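Local coordinates for segregation and condensation protein B (Mycobacterium tuberculosis, PDB 2Z99) that probably acts in chromosome segregation and condensation during cell division, as a winged-helix subunit of a condensin-like complex with SMC, at residues T105-R117 with G151-E163. Sequence-based numbering, arbitrary orientation.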
loop_
_atom_site.group_PDB
_atom_site.type_symbol
_atom_site.label_atom_id
_atom_site.label_comp_id
_atom_site.label_asym_id
_atom_site.label_seq_id
_atom_site.Cartn_x
_atom_site.Cartn_y
_atom_site.Cartn_z
ATOM N N THR A 105 -25.817 -27.207 9.077
ATOM C CA THR A 105 -27.209 -26.825 8.905
ATOM C C THR A 105 -27.581 -26.664 7.447
ATOM O O THR A 105 -28.749 -26.784 7.083
ATOM C CB THR A 105 -27.563 -25.528 9.701
ATOM O OG1 THR A 105 -28.389 -24.676 8.904
ATOM C CG2 THR A 105 -26.327 -24.794 10.108
ATOM N N LEU A 106 -26.592 -26.406 6.603
ATOM C CA LEU A 106 -26.870 -26.263 5.182
ATOM C C LEU A 106 -27.284 -27.647 4.703
ATOM O O LEU A 106 -28.273 -27.799 3.990
ATOM C CB LEU A 106 -25.619 -25.813 4.423
ATOM C CG LEU A 106 -25.789 -25.090 3.080
ATOM C CD1 LEU A 106 -24.531 -25.321 2.272
ATOM C CD2 LEU A 106 -26.997 -25.596 2.307
ATOM N N ALA A 107 -26.520 -28.650 5.122
ATOM C CA ALA A 107 -26.775 -30.039 4.755
ATOM C C ALA A 107 -28.159 -30.483 5.203
ATOM O O ALA A 107 -28.848 -31.221 4.491
ATOM C CB ALA A 107 -25.724 -30.939 5.365
ATOM N N VAL A 108 -28.569 -30.040 6.385
ATOM C CA VAL A 108 -29.875 -30.408 6.888
ATOM C C VAL A 108 -30.949 -29.920 5.919
ATOM O O VAL A 108 -31.843 -30.676 5.553
ATOM C CB VAL A 108 -30.114 -29.821 8.306
ATOM C CG1 VAL A 108 -31.543 -30.090 8.759
ATOM C CG2 VAL A 108 -29.145 -30.442 9.279
ATOM N N VAL A 109 -30.853 -28.661 5.496
ATOM C CA VAL A 109 -31.824 -28.100 4.564
ATOM C C VAL A 109 -31.732 -28.815 3.237
ATOM O O VAL A 109 -32.745 -29.121 2.618
ATOM C CB VAL A 109 -31.583 -26.599 4.300
ATOM C CG1 VAL A 109 -32.425 -26.139 3.120
ATOM C CG2 VAL A 109 -31.944 -25.786 5.536
ATOM N N ALA A 110 -30.506 -29.083 2.805
ATOM C CA ALA A 110 -30.266 -29.754 1.533
ATOM C C ALA A 110 -30.908 -31.130 1.453
ATOM O O ALA A 110 -31.629 -31.429 0.503
ATOM C CB ALA A 110 -28.771 -29.871 1.287
ATOM N N TYR A 111 -30.647 -31.959 2.459
ATOM C CA TYR A 111 -31.169 -33.318 2.501
ATOM C C TYR A 111 -32.636 -33.463 2.909
ATOM O O TYR A 111 -33.260 -34.482 2.620
ATOM C CB TYR A 111 -30.284 -34.167 3.415
ATOM C CG TYR A 111 -28.951 -34.568 2.802
ATOM C CD1 TYR A 111 -28.867 -35.646 1.917
ATOM C CD2 TYR A 111 -27.773 -33.890 3.129
ATOM C CE1 TYR A 111 -27.638 -36.050 1.373
ATOM C CE2 TYR A 111 -26.537 -34.282 2.591
ATOM C CZ TYR A 111 -26.478 -35.366 1.715
ATOM O OH TYR A 111 -25.264 -35.778 1.201
ATOM N N ARG A 112 -33.188 -32.465 3.587
ATOM C CA ARG A 112 -34.590 -32.524 3.993
ATOM C C ARG A 112 -35.372 -31.467 3.229
ATOM O O ARG A 112 -36.553 -31.236 3.486
ATOM C CB ARG A 112 -34.735 -32.277 5.496
ATOM C CG ARG A 112 -34.333 -33.434 6.395
ATOM C CD ARG A 112 -34.659 -33.099 7.846
ATOM N NE ARG A 112 -34.639 -34.270 8.722
ATOM C CZ ARG A 112 -33.546 -34.962 9.028
ATOM N NH1 ARG A 112 -32.367 -34.608 8.531
ATOM N NH2 ARG A 112 -33.629 -36.011 9.835
ATOM N N GLN A 113 -34.683 -30.848 2.274
ATOM C CA GLN A 113 -35.212 -29.787 1.425
ATOM C C GLN A 113 -36.420 -29.051 1.998
ATOM O O GLN A 113 -36.243 -28.219 2.883
ATOM C CB GLN A 113 -35.506 -30.321 0.032
ATOM C CG GLN A 113 -35.436 -29.244 -1.032
ATOM C CD GLN A 113 -34.043 -28.671 -1.171
ATOM O OE1 GLN A 113 -33.057 -29.308 -0.801
ATOM N NE2 GLN A 113 -33.952 -27.473 -1.728
ATOM N N PRO A 114 -37.656 -29.323 1.527
ATOM C CA PRO A 114 -38.707 -28.532 2.177
ATOM C C PRO A 114 -38.640 -28.784 3.676
ATOM O O PRO A 114 -38.986 -29.875 4.130
ATOM C CB PRO A 114 -39.991 -29.084 1.562
ATOM C CG PRO A 114 -39.549 -29.587 0.243
ATOM C CD PRO A 114 -38.253 -30.274 0.578
ATOM N N VAL A 115 -38.165 -27.789 4.428
ATOM C CA VAL A 115 -38.041 -27.888 5.884
ATOM C C VAL A 115 -38.281 -26.552 6.548
ATOM O O VAL A 115 -37.873 -25.517 6.027
ATOM C CB VAL A 115 -36.638 -28.321 6.319
ATOM C CG1 VAL A 115 -36.409 -29.764 5.989
ATOM C CG2 VAL A 115 -35.602 -27.450 5.639
ATOM N N THR A 116 -38.944 -26.577 7.699
ATOM C CA THR A 116 -39.199 -25.362 8.468
ATOM C C THR A 116 -37.945 -25.183 9.311
ATOM O O THR A 116 -37.247 -26.158 9.588
ATOM C CB THR A 116 -40.398 -25.543 9.416
ATOM O OG1 THR A 116 -40.370 -26.868 9.961
ATOM C CG2 THR A 116 -41.715 -25.329 8.676
ATOM N N ARG A 117 -37.632 -23.965 9.727
ATOM C CA ARG A 117 -36.439 -23.835 10.538
ATOM C C ARG A 117 -36.661 -24.552 11.864
ATOM O O ARG A 117 -35.711 -24.981 12.500
ATOM C CB ARG A 117 -36.052 -22.369 10.770
ATOM C CG ARG A 117 -37.121 -21.493 11.343
ATOM C CD ARG A 117 -36.514 -20.570 12.380
ATOM N NE ARG A 117 -35.286 -19.925 11.925
ATOM C CZ ARG A 117 -35.221 -18.984 10.985
ATOM N NH1 ARG A 117 -36.317 -18.560 10.378
ATOM N NH2 ARG A 117 -34.051 -18.454 10.659
ATOM N N GLY A 151 -48.225 -23.509 9.087
ATOM C CA GLY A 151 -48.102 -22.172 8.535
ATOM C C GLY A 151 -46.728 -21.570 8.759
ATOM O O GLY A 151 -46.579 -20.350 8.829
ATOM N N ALA A 152 -45.722 -22.432 8.880
ATOM C CA ALA A 152 -44.354 -21.986 9.100
ATOM C C ALA A 152 -43.624 -22.068 7.772
ATOM O O ALA A 152 -43.664 -23.102 7.104
ATOM C CB ALA A 152 -43.668 -22.877 10.137
ATOM N N VAL A 153 -42.962 -20.980 7.390
ATOM C CA VAL A 153 -42.241 -20.954 6.131
ATOM C C VAL A 153 -41.325 -22.170 6.016
ATOM O O VAL A 153 -40.767 -22.647 7.008
ATOM C CB VAL A 153 -41.404 -19.660 5.974
ATOM C CG1 VAL A 153 -42.293 -18.447 6.152
ATOM C CG2 VAL A 153 -40.276 -19.639 6.974
ATOM N N THR A 154 -41.201 -22.671 4.794
ATOM C CA THR A 154 -40.371 -23.823 4.493
ATOM C C THR A 154 -39.164 -23.298 3.713
ATOM O O THR A 154 -39.220 -22.198 3.153
ATOM C CB THR A 154 -41.183 -24.856 3.663
ATOM O OG1 THR A 154 -40.326 -25.911 3.209
ATOM C CG2 THR A 154 -41.837 -24.180 2.477
ATOM N N PHE A 155 -38.078 -24.072 3.686
ATOM C CA PHE A 155 -36.857 -23.656 3.000
ATOM C C PHE A 155 -36.310 -24.698 2.051
ATOM O O PHE A 155 -36.633 -25.882 2.145
ATOM C CB PHE A 155 -35.743 -23.316 4.009
ATOM C CG PHE A 155 -36.014 -22.090 4.828
ATOM C CD1 PHE A 155 -36.846 -22.149 5.939
ATOM C CD2 PHE A 155 -35.481 -20.862 4.453
ATOM C CE1 PHE A 155 -37.145 -21.011 6.660
ATOM C CE2 PHE A 155 -35.774 -19.712 5.169
ATOM C CZ PHE A 155 -36.606 -19.783 6.272
ATOM N N ALA A 156 -35.459 -24.243 1.139
ATOM C CA ALA A 156 -34.829 -25.137 0.189
ATOM C C ALA A 156 -33.520 -24.537 -0.273
ATOM O O ALA A 156 -33.291 -23.333 -0.152
ATOM C CB ALA A 156 -35.744 -25.375 -1.001
ATOM N N THR A 157 -32.651 -25.393 -0.787
ATOM C CA THR A 157 -31.376 -24.953 -1.299
ATOM C C THR A 157 -31.669 -24.346 -2.660
ATOM O O THR A 157 -32.522 -24.839 -3.396
ATOM C CB THR A 157 -30.416 -26.128 -1.464
ATOM O OG1 THR A 157 -31.006 -27.116 -2.319
ATOM C CG2 THR A 157 -30.111 -26.752 -0.117
ATOM N N THR A 158 -30.972 -23.266 -2.981
ATOM C CA THR A 158 -31.166 -22.582 -4.246
ATOM C C THR A 158 -30.487 -23.333 -5.378
ATOM O O THR A 158 -30.072 -24.477 -5.216
ATOM C CB THR A 158 -30.579 -21.177 -4.182
ATOM O OG1 THR A 158 -29.156 -21.263 -4.024
ATOM C CG2 THR A 158 -31.174 -20.414 -3.001
ATOM N N GLU A 159 -30.388 -22.679 -6.531
ATOM C CA GLU A 159 -29.740 -23.255 -7.702
ATOM C C GLU A 159 -28.244 -22.990 -7.542
ATOM O O GLU A 159 -27.405 -23.824 -7.885
ATOM C CB GLU A 159 -30.249 -22.572 -8.973
ATOM C CG GLU A 159 -31.764 -22.574 -9.138
ATOM C CD GLU A 159 -32.340 -23.969 -9.304
ATOM O OE1 GLU A 159 -31.918 -24.681 -10.246
ATOM O OE2 GLU A 159 -33.217 -24.351 -8.496
ATOM N N LEU A 160 -27.929 -21.814 -7.011
ATOM C CA LEU A 160 -26.552 -21.404 -6.776
ATOM C C LEU A 160 -25.880 -22.426 -5.862
ATOM O O LEU A 160 -24.677 -22.675 -5.971
ATOM C CB LEU A 160 -26.535 -20.015 -6.131
ATOM C CG LEU A 160 -25.228 -19.221 -6.110
ATOM C CD1 LEU A 160 -25.508 -17.842 -5.536
ATOM C CD2 LEU A 160 -24.168 -19.946 -5.296
ATOM N N PHE A 161 -26.665 -23.008 -4.960
ATOM C CA PHE A 161 -26.160 -24.018 -4.036
ATOM C C PHE A 161 -25.629 -25.201 -4.838
ATOM O O PHE A 161 -24.570 -25.755 -4.538
ATOM C CB PHE A 161 -27.282 -24.494 -3.110
ATOM C CG PHE A 161 -27.022 -25.832 -2.485
ATOM C CD1 PHE A 161 -26.069 -25.978 -1.488
ATOM C CD2 PHE A 161 -27.711 -26.958 -2.922
ATOM C CE1 PHE A 161 -25.805 -27.226 -0.936
ATOM C CE2 PHE A 161 -27.456 -28.212 -2.378
ATOM C CZ PHE A 161 -26.501 -28.347 -1.382
ATOM N N LEU A 162 -26.390 -25.584 -5.857
ATOM C CA LEU A 162 -26.015 -26.691 -6.723
ATOM C C LEU A 162 -24.726 -26.332 -7.457
ATOM O O LEU A 162 -23.922 -27.205 -7.786
ATOM C CB LEU A 162 -27.138 -26.964 -7.723
ATOM C CG LEU A 162 -28.499 -27.275 -7.093
ATOM C CD1 LEU A 162 -29.597 -27.156 -8.137
ATOM C CD2 LEU A 162 -28.478 -28.666 -6.484
ATOM N N GLU A 163 -24.534 -25.037 -7.700
ATOM C CA GLU A 163 -23.345 -24.545 -8.387
ATOM C C GLU A 163 -22.113 -24.568 -7.486
ATOM O O GLU A 163 -21.217 -25.388 -7.686
ATOM C CB GLU A 163 -23.581 -23.121 -8.896
ATOM C CG GLU A 163 -24.557 -23.023 -10.058
ATOM C CD GLU A 163 -24.780 -21.594 -10.514
ATOM O OE1 GLU A 163 -23.783 -20.889 -10.785
ATOM O OE2 GLU A 163 -25.955 -21.178 -10.604
HETATM O O HOH W 1 -39.702 -22.082 9.303
#
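Phe155 N donates to Val115 O at 2.8 Å where the short, weakly bonded strand 115-116 lies along strand 153-157, the central strand of the three-stranded sheet in a winged-helix domain. The return bond from Val115 N to Phe155 O is weak. The Phe155 ring turns its edge, in plane, to the same carbonyl, with CD1 3.5 Å from Val115 O. Just beyond this pair a water bridges the two strands, accepting from Arg117 N and donating to Val153 O at 2.6 Å, where helix 117-124 begins.

The apolar part of the contact lies where helix 105-112 crosses strand 153-157 almost perpendicularly, at 98°. Val109, with CG1 anti to its own nitrogen (chi1 168°), lays that methyl against the backbone of Ala156, CG1 being 3.9 Å from Ala156 C. Both Leu106 methyls approach Phe161 CE1, and Ala110 CB lies 3.8 Å from Phe161 CZ, so the first turn of helix 159-165 also packs on helix 105-112. Thr157 touches both helices through CG2, which sits over one face of the Phe161 ring, offset toward the rim, and presses tightly on Ala110 CA at 3.4 Å.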